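Local coordinates for probable leucine/isoleucine/valine-binding protein (PDB 4KV7), which probably binds leucine, isoleucine, valine or a related small molecule between its two lobes, as a periplasmic binding protein of the leucine-binding family, at residues A[66-71]-A[248-253]; A[71-76]-A[95-100]; A[79-84]-A[106-111]. The protein carries 1 engineered substitution. All coordinates share one frame; numbering follows the deposited sequence. Where two conformers were deposited one is given.

Contact 1. Residues A[66-71]-A[248-253]. With FMT (formic acid), chain B.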
loop_
_atom_site.group_PDB
_atom_site.type_symbol
_atom_site.label_atom_id
_atom_site.label_comp_id
_atom_site.label_asym_id
_atom_site.label_seq_id
_atom_site.Cartn_x
_atom_site.Cartn_y
_atom_site.Cartn_z
ATOM N N ASP A 66 3.469 -8.588 -13.151
ATOM C CA ASP A 66 4.917 -8.696 -12.950
ATOM C C ASP A 66 5.322 -9.609 -11.800
ATOM O O ASP A 66 6.506 -9.741 -11.515
ATOM C CB ASP A 66 5.626 -7.332 -12.854
ATOM C CG ASP A 66 5.157 -6.480 -11.692
ATOM O OD1 ASP A 66 4.642 -7.011 -10.680
ATOM O OD2 ASP A 66 5.337 -5.243 -11.795
ATOM N N GLY A 67 4.345 -10.238 -11.152
ATOM C CA GLY A 67 4.641 -11.162 -10.069
ATOM C C GLY A 67 5.424 -10.550 -8.915
ATOM O O GLY A 67 6.059 -11.293 -8.162
ATOM N N TYR A 68 5.389 -9.222 -8.756
ATOM C CA TYR A 68 6.203 -8.538 -7.744
ATOM C C TYR A 68 7.690 -8.803 -7.996
ATOM O O TYR A 68 8.484 -8.997 -7.069
ATOM C CB TYR A 68 5.749 -8.928 -6.329
ATOM C CG TYR A 68 6.317 -8.133 -5.157
ATOM C CD1 TYR A 68 6.521 -6.756 -5.218
ATOM C CD2 TYR A 68 6.608 -8.783 -3.963
ATOM C CE1 TYR A 68 7.013 -6.058 -4.120
ATOM C CE2 TYR A 68 7.082 -8.095 -2.864
ATOM C CZ TYR A 68 7.293 -6.734 -2.947
ATOM O OH TYR A 68 7.780 -6.082 -1.850
ATOM N N GLU A 69 8.067 -8.772 -9.272
ATOM C CA GLU A 69 9.454 -8.925 -9.686
ATOM C C GLU A 69 9.872 -7.828 -10.658
ATOM O O GLU A 69 9.328 -7.731 -11.763
ATOM C CB GLU A 69 9.679 -10.306 -10.306
ATOM C CG GLU A 69 9.661 -11.428 -9.279
ATOM C CD GLU A 69 10.799 -11.334 -8.268
ATOM O OE1 GLU A 69 11.783 -10.589 -8.495
ATOM O OE2 GLU A 69 10.716 -12.013 -7.224
ATOM N N PRO A 70 10.858 -7.009 -10.261
ATOM C CA PRO A 70 11.302 -5.900 -11.118
ATOM C C PRO A 70 11.742 -6.321 -12.522
ATOM O O PRO A 70 11.591 -5.528 -13.449
ATOM C CB PRO A 70 12.478 -5.309 -10.337
ATOM C CG PRO A 70 12.144 -5.591 -8.914
ATOM C CD PRO A 70 11.475 -6.946 -8.922
ATOM N N ALA A 71 12.262 -7.534 -12.682
ATOM C CA ALA A 71 12.650 -8.022 -14.002
ATOM C C ALA A 71 11.465 -8.067 -14.963
ATOM O O ALA A 71 11.642 -7.951 -16.177
ATOM C CB ALA A 71 13.311 -9.396 -13.909
ATOM N N VAL A 248 3.251 -3.695 8.844
ATOM C CA VAL A 248 2.969 -2.493 8.062
ATOM C C VAL A 248 1.866 -2.780 7.052
ATOM O O VAL A 248 1.501 -3.944 6.794
ATOM C CB VAL A 248 4.218 -1.904 7.363
ATOM C CG1 VAL A 248 5.281 -1.518 8.396
ATOM C CG2 VAL A 248 4.777 -2.851 6.320
ATOM N N SER A 249 1.359 -1.716 6.445
ATOM C CA SER A 249 0.243 -1.791 5.512
ATOM C C SER A 249 0.431 -2.817 4.399
ATOM O O SER A 249 -0.497 -3.563 4.054
ATOM C CB SER A 249 0.037 -0.407 4.899
ATOM O OG SER A 249 1.228 0.007 4.262
ATOM N N PHE A 250 1.623 -2.829 3.823
ATOM C CA PHE A 250 1.934 -3.609 2.637
ATOM C C PHE A 250 1.868 -5.112 2.893
ATOM O O PHE A 250 1.710 -5.875 1.949
ATOM C CB PHE A 250 3.339 -3.224 2.143
ATOM C CG PHE A 250 3.704 -3.779 0.788
ATOM C CD1 PHE A 250 4.301 -5.027 0.657
ATOM C CD2 PHE A 250 3.477 -3.029 -0.359
ATOM C CE1 PHE A 250 4.641 -5.523 -0.583
ATOM C CE2 PHE A 250 3.799 -3.529 -1.603
ATOM C CZ PHE A 250 4.387 -4.787 -1.717
ATOM N N VAL A 251 2.002 -5.548 4.147
ATOM C CA VAL A 251 1.937 -6.976 4.452
ATOM C C VAL A 251 0.659 -7.595 3.904
ATOM O O VAL A 251 0.682 -8.703 3.376
ATOM C CB VAL A 251 2.041 -7.221 5.975
ATOM C CG1 VAL A 251 1.807 -8.689 6.317
ATOM C CG2 VAL A 251 3.395 -6.765 6.488
ATOM N N GLY A 252 -0.450 -6.873 4.029
ATOM C CA GLY A 252 -1.758 -7.379 3.646
ATOM C C GLY A 252 -2.426 -8.041 4.830
ATOM O O GLY A 252 -2.356 -9.264 4.995
ATOM N N ALA A 253 -3.041 -7.228 5.686
ATOM C CA ALA A 253 -3.566 -7.714 6.961
ATOM C C ALA A 253 -4.693 -8.710 6.773
ATOM O O ALA A 253 -4.854 -9.620 7.577
ATOM C CB ALA A 253 -4.022 -6.546 7.827
HETATM C C FMT B . 6.874 -2.905 -0.882
HETATM O O1 FMT B . 6.758 -1.683 -0.716
HETATM O O2 FMT B . 7.526 -3.447 -1.784
#
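The cleft between the two lobes of this periplasmic binding protein is bridged by a pair of aromatic side chains, Tyr68 from the turn after strand 57-65 and Phe250 from the loop after strand 244-247. Their CA atoms are 12.3 Å apart; the side chains reach across from opposite directions, and the Tyr68 ring, by its CZ and OH, meets Phe250 CZ and CE1 obliquely. Tyr68 CZ lies 3.7 Å from Phe250 CZ, and the phenol oxygen of Tyr68, OH, comes to 3.4 Å from Phe250 CE1. The ring planes are inclined at 41°.

A formic acid molecule, probably from the crystallisation liquor, is held where the rings meet. Its carbon sits over the centre of one Phe250 face, 3.1 Å above the plane, while its O2 takes a 2.6 Å hydrogen bond from Tyr68 OH at the in-plane edge of the phenol. Gln164 NE2 also bonds to Tyr68 OH, so the hydroxyl is gripped twice. The formic acid is also hydrogen-bonded to Thr95 OG1 and Tyr138 OH, in the cleft where relatives of the leucine-binding family hold their amino acid.

With CG anti to the backbone N (chi1 -170°), the phenol of Tyr68 is extended toward Phe250 from a type I' beta turn that runs from Asp66 to Glu69. An Asx turn reinforces it: Tyr68 N donates to Asp66 OD1 over 3.0 Å, approaching from the anti side and 34° out of the carboxylate plane. The other oxygen, Asp66 OD2, is tied to Ser23 OG and Thr73 OG1. Phe250 also meets the rings of Tyr168 and Phe116.

Contact 2. Residues A[71-76]-A[95-100]. With FMT (formic acid), chain B.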
loop_
_atom_site.group_PDB
_atom_site.type_symbol
_atom_site.label_atom_id
_atom_site.label_comp_id
_atom_site.label_asym_id
_atom_site.label_seq_id
_atom_site.Cartn_x
_atom_site.Cartn_y
_atom_site.Cartn_z
ATOM N N ALA A 71 12.262 -7.534 -12.682
ATOM C CA ALA A 71 12.650 -8.022 -14.002
ATOM C C ALA A 71 11.465 -8.067 -14.963
ATOM O O ALA A 71 11.642 -7.951 -16.177
ATOM C CB ALA A 71 13.311 -9.396 -13.909
ATOM N N ARG A 72 10.264 -8.259 -14.426
ATOM C CA ARG A 72 9.061 -8.246 -15.243
ATOM C C ARG A 72 8.430 -6.866 -15.325
ATOM O O ARG A 72 7.778 -6.539 -16.316
ATOM C CB ARG A 72 8.058 -9.286 -14.745
ATOM C CG ARG A 72 8.579 -10.705 -14.913
ATOM C CD ARG A 72 7.808 -11.711 -14.084
ATOM N NE ARG A 72 6.423 -11.844 -14.524
ATOM C CZ ARG A 72 5.526 -12.619 -13.921
ATOM N NH1 ARG A 72 5.864 -13.313 -12.840
ATOM N NH2 ARG A 72 4.290 -12.688 -14.389
ATOM N N THR A 73 8.634 -6.052 -14.290
ATOM C CA THR A 73 8.115 -4.692 -14.281
ATOM C C THR A 73 8.646 -3.880 -15.450
ATOM O O THR A 73 7.895 -3.155 -16.088
ATOM C CB THR A 73 8.481 -3.968 -12.978
ATOM O OG1 THR A 73 8.074 -4.758 -11.855
ATOM C CG2 THR A 73 7.808 -2.595 -12.898
ATOM N N ALA A 74 9.938 -3.991 -15.735
ATOM C CA ALA A 74 10.535 -3.166 -16.777
ATOM C C ALA A 74 9.887 -3.363 -18.157
ATOM O O ALA A 74 9.416 -2.387 -18.746
ATOM C CB ALA A 74 12.060 -3.342 -16.823
ATOM N N PRO A 75 9.833 -4.607 -18.677
ATOM C CA PRO A 75 9.189 -4.717 -19.993
ATOM C C PRO A 75 7.699 -4.353 -19.957
ATOM O O PRO A 75 7.191 -3.812 -20.937
ATOM C CB PRO A 75 9.397 -6.192 -20.380
ATOM C CG PRO A 75 9.711 -6.895 -19.100
ATOM C CD PRO A 75 10.398 -5.892 -18.228
ATOM N N ASN A 76 7.016 -4.621 -18.848
ATOM C CA ASN A 76 5.614 -4.231 -18.740
ATOM C C ASN A 76 5.461 -2.719 -18.874
ATOM O O ASN A 76 4.572 -2.238 -19.569
ATOM C CB ASN A 76 5.030 -4.656 -17.392
ATOM C CG ASN A 76 4.754 -6.143 -17.295
ATOM O OD1 ASN A 76 4.931 -6.884 -18.247
ATOM N ND2 ASN A 76 4.304 -6.581 -16.127
ATOM N N THR A 95 7.896 -1.638 -3.870
ATOM C CA THR A 95 9.039 -0.734 -3.843
ATOM C C THR A 95 10.143 -1.082 -4.852
ATOM O O THR A 95 10.487 -0.238 -5.679
ATOM C CB THR A 95 9.588 -0.602 -2.404
ATOM O OG1 THR A 95 8.571 -0.033 -1.563
ATOM C CG2 THR A 95 10.841 0.252 -2.365
ATOM N N PRO A 96 10.695 -2.313 -4.809
ATOM C CA PRO A 96 11.712 -2.591 -5.830
ATOM C C PRO A 96 11.146 -2.522 -7.254
ATOM O O PRO A 96 11.864 -2.138 -8.184
ATOM C CB PRO A 96 12.185 -4.012 -5.482
ATOM C CG PRO A 96 11.081 -4.590 -4.612
ATOM C CD PRO A 96 10.558 -3.428 -3.851
ATOM N N THR A 97 9.876 -2.872 -7.413
ATOM C CA THR A 97 9.196 -2.722 -8.695
ATOM C C THR A 97 9.065 -1.234 -9.072
ATOM O O THR A 97 9.415 -0.845 -10.192
ATOM C CB THR A 97 7.839 -3.395 -8.650
ATOM O OG1 THR A 97 7.189 -2.945 -7.457
ATOM C CG2 THR A 97 7.975 -4.923 -8.619
ATOM N N ALA A 98 8.598 -0.389 -8.154
ATOM C CA ALA A 98 8.498 1.049 -8.432
ATOM C C ALA A 98 9.850 1.651 -8.795
ATOM O O ALA A 98 9.939 2.519 -9.662
ATOM C CB ALA A 98 7.893 1.800 -7.252
ATOM N N ILE A 99 10.908 1.210 -8.131
ATOM C CA ILE A 99 12.222 1.771 -8.395
ATOM C C ILE A 99 12.654 1.494 -9.846
ATOM O O ILE A 99 13.287 2.335 -10.493
ATOM C CB ILE A 99 13.228 1.308 -7.329
ATOM C CG1 ILE A 99 12.929 2.039 -6.013
ATOM C CG2 ILE A 99 14.656 1.553 -7.784
ATOM C CD1 ILE A 99 13.615 1.450 -4.800
ATOM N N THR A 100 12.278 0.329 -10.367
ATOM C CA THR A 100 12.463 0.009 -11.780
ATOM C C THR A 100 11.490 0.775 -12.695
ATOM O O THR A 100 11.863 1.230 -13.785
ATOM C CB THR A 100 12.307 -1.508 -11.985
ATOM O OG1 THR A 100 13.347 -2.182 -11.261
ATOM C CG2 THR A 100 12.363 -1.888 -13.461
HETATM C C FMT B . 6.874 -2.905 -0.882
HETATM O O1 FMT B . 6.758 -1.683 -0.716
HETATM O O2 FMT B . 7.526 -3.447 -1.784
#
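Small side chains, chiefly Thr73 on Thr97 and Ala74 on Thr100, pack two neighbouring helices of one lobe together: helix 70-81, which follows strand 57-65, and helix 95-107, which follows strand 89-90. The segment axes approach to 8.6 Å and run in broadly the same direction, with a crossing angle of -37°. Threonines and an alanine leave little bulk between the backbones, and the CA atoms of Thr73 and Thr97 are 6.0 Å apart.

The two threonine side chains cross at about a right angle. Thr73 OG1 rests 3.2 Å from the methyl CG2 of Thr97, but this is a van der Waals contact: the polar partners of that oxygen are Asp66 OD2 and Glu69 O. Thr97 in turn sends OG1 to Val93 O, with chi1 at 49°, and this leaves its methyl anti to the carbonyl carbon and facing the neighbouring hydroxyl. Thr73 CG2 lies 3.6 Å from Thr97 O. One residue on from Thr73, and a turn on from Thr97, Ala74 CB meets Thr100 CG2 at 3.7 Å, methyl against methyl. Helix 70-81 is kinked just beyond, at Pro75, whose ring nitrogen has no hydrogen to give to the preceding turn.

At the start of helix 95-107, Thr95 grips the formic acid with both backbone and side chain. Thr95 N donates to formic acid O2 over 2.8 Å, at 163°, and Thr95 OG1 to its O1 over 2.6 Å. The positive end of the helix dipole would probably favour a carboxylate here. Such a clasp at a helix N-terminus, on the interlobe wall of a type I periplasmic binding fold, is consistent with the way relatives of the leucine-binding family hold the carboxylate of an amino acid.

Contact 3. Residues A[79-84]-A[106-111]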
loop_
_atom_site.group_PDB
_atom_site.type_symbol
_atom_site.label_atom_id
_atom_site.label_comp_id
_atom_site.label_asym_id
_atom_site.label_seq_id
_atom_site.Cartn_x
_atom_site.Cartn_y
_atom_site.Cartn_z
ATOM N N ARG A 79 5.907 -1.488 -22.388
ATOM C CA ARG A 79 4.721 -1.755 -23.195
ATOM C C ARG A 79 3.584 -0.787 -22.864
ATOM O O ARG A 79 2.916 -0.277 -23.767
ATOM C CB ARG A 79 4.266 -3.215 -23.051
ATOM C CG ARG A 79 5.242 -4.233 -23.641
ATOM C CD ARG A 79 4.541 -5.468 -24.213
ATOM N NE ARG A 79 3.684 -6.132 -23.231
ATOM C CZ ARG A 79 4.106 -7.031 -22.348
ATOM N NH1 ARG A 79 5.388 -7.372 -22.304
ATOM N NH2 ARG A 79 3.248 -7.582 -21.499
ATOM N N LEU A 80 3.376 -0.517 -21.580
ATOM C CA LEU A 80 2.300 0.373 -21.160
ATOM C C LEU A 80 2.515 1.793 -21.673
ATOM O O LEU A 80 1.575 2.441 -22.134
ATOM C CB LEU A 80 2.165 0.385 -19.633
ATOM C CG LEU A 80 1.651 -0.916 -19.018
ATOM C CD1 LEU A 80 1.823 -0.871 -17.513
ATOM C CD2 LEU A 80 0.199 -1.137 -19.396
ATOM N N THR A 81 3.751 2.279 -21.600
ATOM C CA THR A 81 4.033 3.666 -21.969
ATOM C C THR A 81 4.248 3.844 -23.471
ATOM O O THR A 81 3.949 4.903 -24.025
ATOM C CB THR A 81 5.247 4.235 -21.209
ATOM O OG1 THR A 81 6.397 3.414 -21.450
ATOM C CG2 THR A 81 4.962 4.291 -19.714
ATOM N N ASP A 82 4.769 2.817 -24.133
ATOM C CA ASP A 82 4.985 2.883 -25.572
ATOM C C ASP A 82 3.730 2.428 -26.305
ATOM O O ASP A 82 2.886 3.248 -26.670
ATOM C CB ASP A 82 6.186 2.022 -25.973
ATOM C CG ASP A 82 6.577 2.186 -27.436
ATOM O OD1 ASP A 82 5.765 2.695 -28.235
ATOM O OD2 ASP A 82 7.710 1.794 -27.787
ATOM N N GLU A 83 3.595 1.125 -26.520
ATOM C CA GLU A 83 2.557 0.640 -27.421
ATOM C C GLU A 83 1.126 0.892 -26.936
ATOM O O GLU A 83 0.251 1.178 -27.748
ATOM C CB GLU A 83 2.778 -0.827 -27.812
ATOM C CG GLU A 83 2.309 -1.849 -26.802
ATOM C CD GLU A 83 2.769 -3.253 -27.160
ATOM O OE1 GLU A 83 1.907 -4.112 -27.446
ATOM O OE2 GLU A 83 3.995 -3.488 -27.158
ATOM N N HIS A 84 0.884 0.817 -25.630
ATOM C CA HIS A 84 -0.469 1.044 -25.126
ATOM C C HIS A 84 -0.792 2.523 -24.959
ATOM O O HIS A 84 -1.960 2.898 -24.842
ATOM C CB HIS A 84 -0.692 0.305 -23.808
ATOM C CG HIS A 84 -0.661 -1.184 -23.945
ATOM N ND1 HIS A 84 -1.552 -1.874 -24.740
ATOM C CD2 HIS A 84 0.143 -2.114 -23.382
ATOM C CE1 HIS A 84 -1.291 -3.167 -24.666
ATOM N NE2 HIS A 84 -0.268 -3.341 -23.850
ATOM N N GLN A 106 9.025 8.502 -15.882
ATOM C CA GLN A 106 9.620 9.828 -15.999
ATOM C C GLN A 106 10.054 10.156 -17.420
ATOM O O GLN A 106 9.769 11.240 -17.930
ATOM C CB GLN A 106 10.805 9.966 -15.051
ATOM C CG GLN A 106 10.400 10.033 -13.597
ATOM C CD GLN A 106 11.587 9.968 -12.673
ATOM O OE1 GLN A 106 12.657 9.496 -13.050
ATOM N NE2 GLN A 106 11.409 10.437 -11.456
ATOM N N GLN A 107 10.738 9.218 -18.071
ATOM C CA GLN A 107 11.249 9.489 -19.410
ATOM C C GLN A 107 10.136 9.627 -20.443
ATOM O O GLN A 107 10.303 10.312 -21.444
ATOM C CB GLN A 107 12.326 8.481 -19.836
ATOM C CG GLN A 107 11.908 7.031 -19.923
ATOM C CD GLN A 107 13.099 6.092 -19.768
ATOM O OE1 GLN A 107 14.125 6.466 -19.198
ATOM N NE2 GLN A 107 12.965 4.869 -20.274
ATOM N N THR A 108 8.989 9.012 -20.173
ATOM C CA THR A 108 7.845 9.130 -21.070
ATOM C C THR A 108 6.835 10.168 -20.582
ATOM O O THR A 108 5.779 10.346 -21.194
ATOM C CB THR A 108 7.132 7.783 -21.265
ATOM O OG1 THR A 108 6.683 7.290 -19.997
ATOM C CG2 THR A 108 8.073 6.767 -21.898
ATOM N N LYS A 109 7.177 10.848 -19.489
ATOM C CA LYS A 109 6.324 11.882 -18.895
ATOM C C LYS A 109 4.927 11.352 -18.561
ATOM O O LYS A 109 3.920 12.032 -18.760
ATOM C CB LYS A 109 6.272 13.124 -19.794
ATOM C CG LYS A 109 7.644 13.724 -20.022
ATOM C CD LYS A 109 7.570 15.037 -20.776
ATOM C CE LYS A 109 8.966 15.591 -21.044
ATOM N NZ LYS A 109 9.665 15.995 -19.793
ATOM N N THR A 110 4.887 10.128 -18.053
ATOM C CA THR A 110 3.636 9.465 -17.718
ATOM C C THR A 110 3.410 9.543 -16.214
ATOM O O THR A 110 4.245 9.067 -15.448
ATOM C CB THR A 110 3.686 7.973 -18.109
ATOM O OG1 THR A 110 4.001 7.837 -19.502
ATOM C CG2 THR A 110 2.357 7.288 -17.827
ATOM N N PRO A 111 2.277 10.120 -15.773
ATOM C CA PRO A 111 1.998 10.152 -14.329
ATOM C C PRO A 111 2.002 8.750 -13.732
ATOM O O PRO A 111 1.469 7.808 -14.325
ATOM C CB PRO A 111 0.601 10.773 -14.256
ATOM C CG PRO A 111 0.506 11.617 -15.488
ATOM C CD PRO A 111 1.271 10.865 -16.551
#
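Thr81 sets its methyl CG2 against two hydroxyls at once, 3.5 Å from Thr108 OG1 and 3.7 Å from Thr110 OG1. The helices 70-81 and 95-107 of this alpha/beta lobe pack together here at their C-terminal ends, and the second helix finishes in a Schellman motif: Lys109 turns to positive phi, and Lys109 N bonds back to Gln106 O over 3.1 Å.

Thr81 and Thr108 cross at about a right angle. In both, OG1 stands between the backbone N and the carbonyl carbon (chi1 57° in Thr81), from where each hydroxyl reaches back into its own last turn, Thr81 to Met77 O and Thr108 to Ile104 O. The methyl of each is left facing the other segment. An exchange of Thr108 for alanine removes OG1 and CG2 together, which would probably leave the hydroxyl of Thr110 without its acceptor and open a gap beside Thr81. Arg326, from helix 326-335, bonds to Thr81 O and weakly to Thr108 O, linking the two helix ends. Within the loop, Thr110 OG1 donates to Thr108 OG1 at 2.8 Å.

How the contacts relate
Contacts 2 and 3 join the same two helices, 70-81 and 95-107, at successive levels, with centres 13 Å apart; both depend on threonine methyls, and neither has a hydrogen bond across it. Contact 1 differs in kind: it is buried, nearest of the three to the centre of the chain, joins one lobe to the other, and works through aromatic rings and a shared formic acid. Contacts 1 and 2 both touch that ligand and meet through Asp66 OD2 and Thr73 OG1, 2.8 Å apart. Contact 2 is partly buried; contact 3, at the far ends of the helices, is buried although its centre lies about 22 Å from that of the chain.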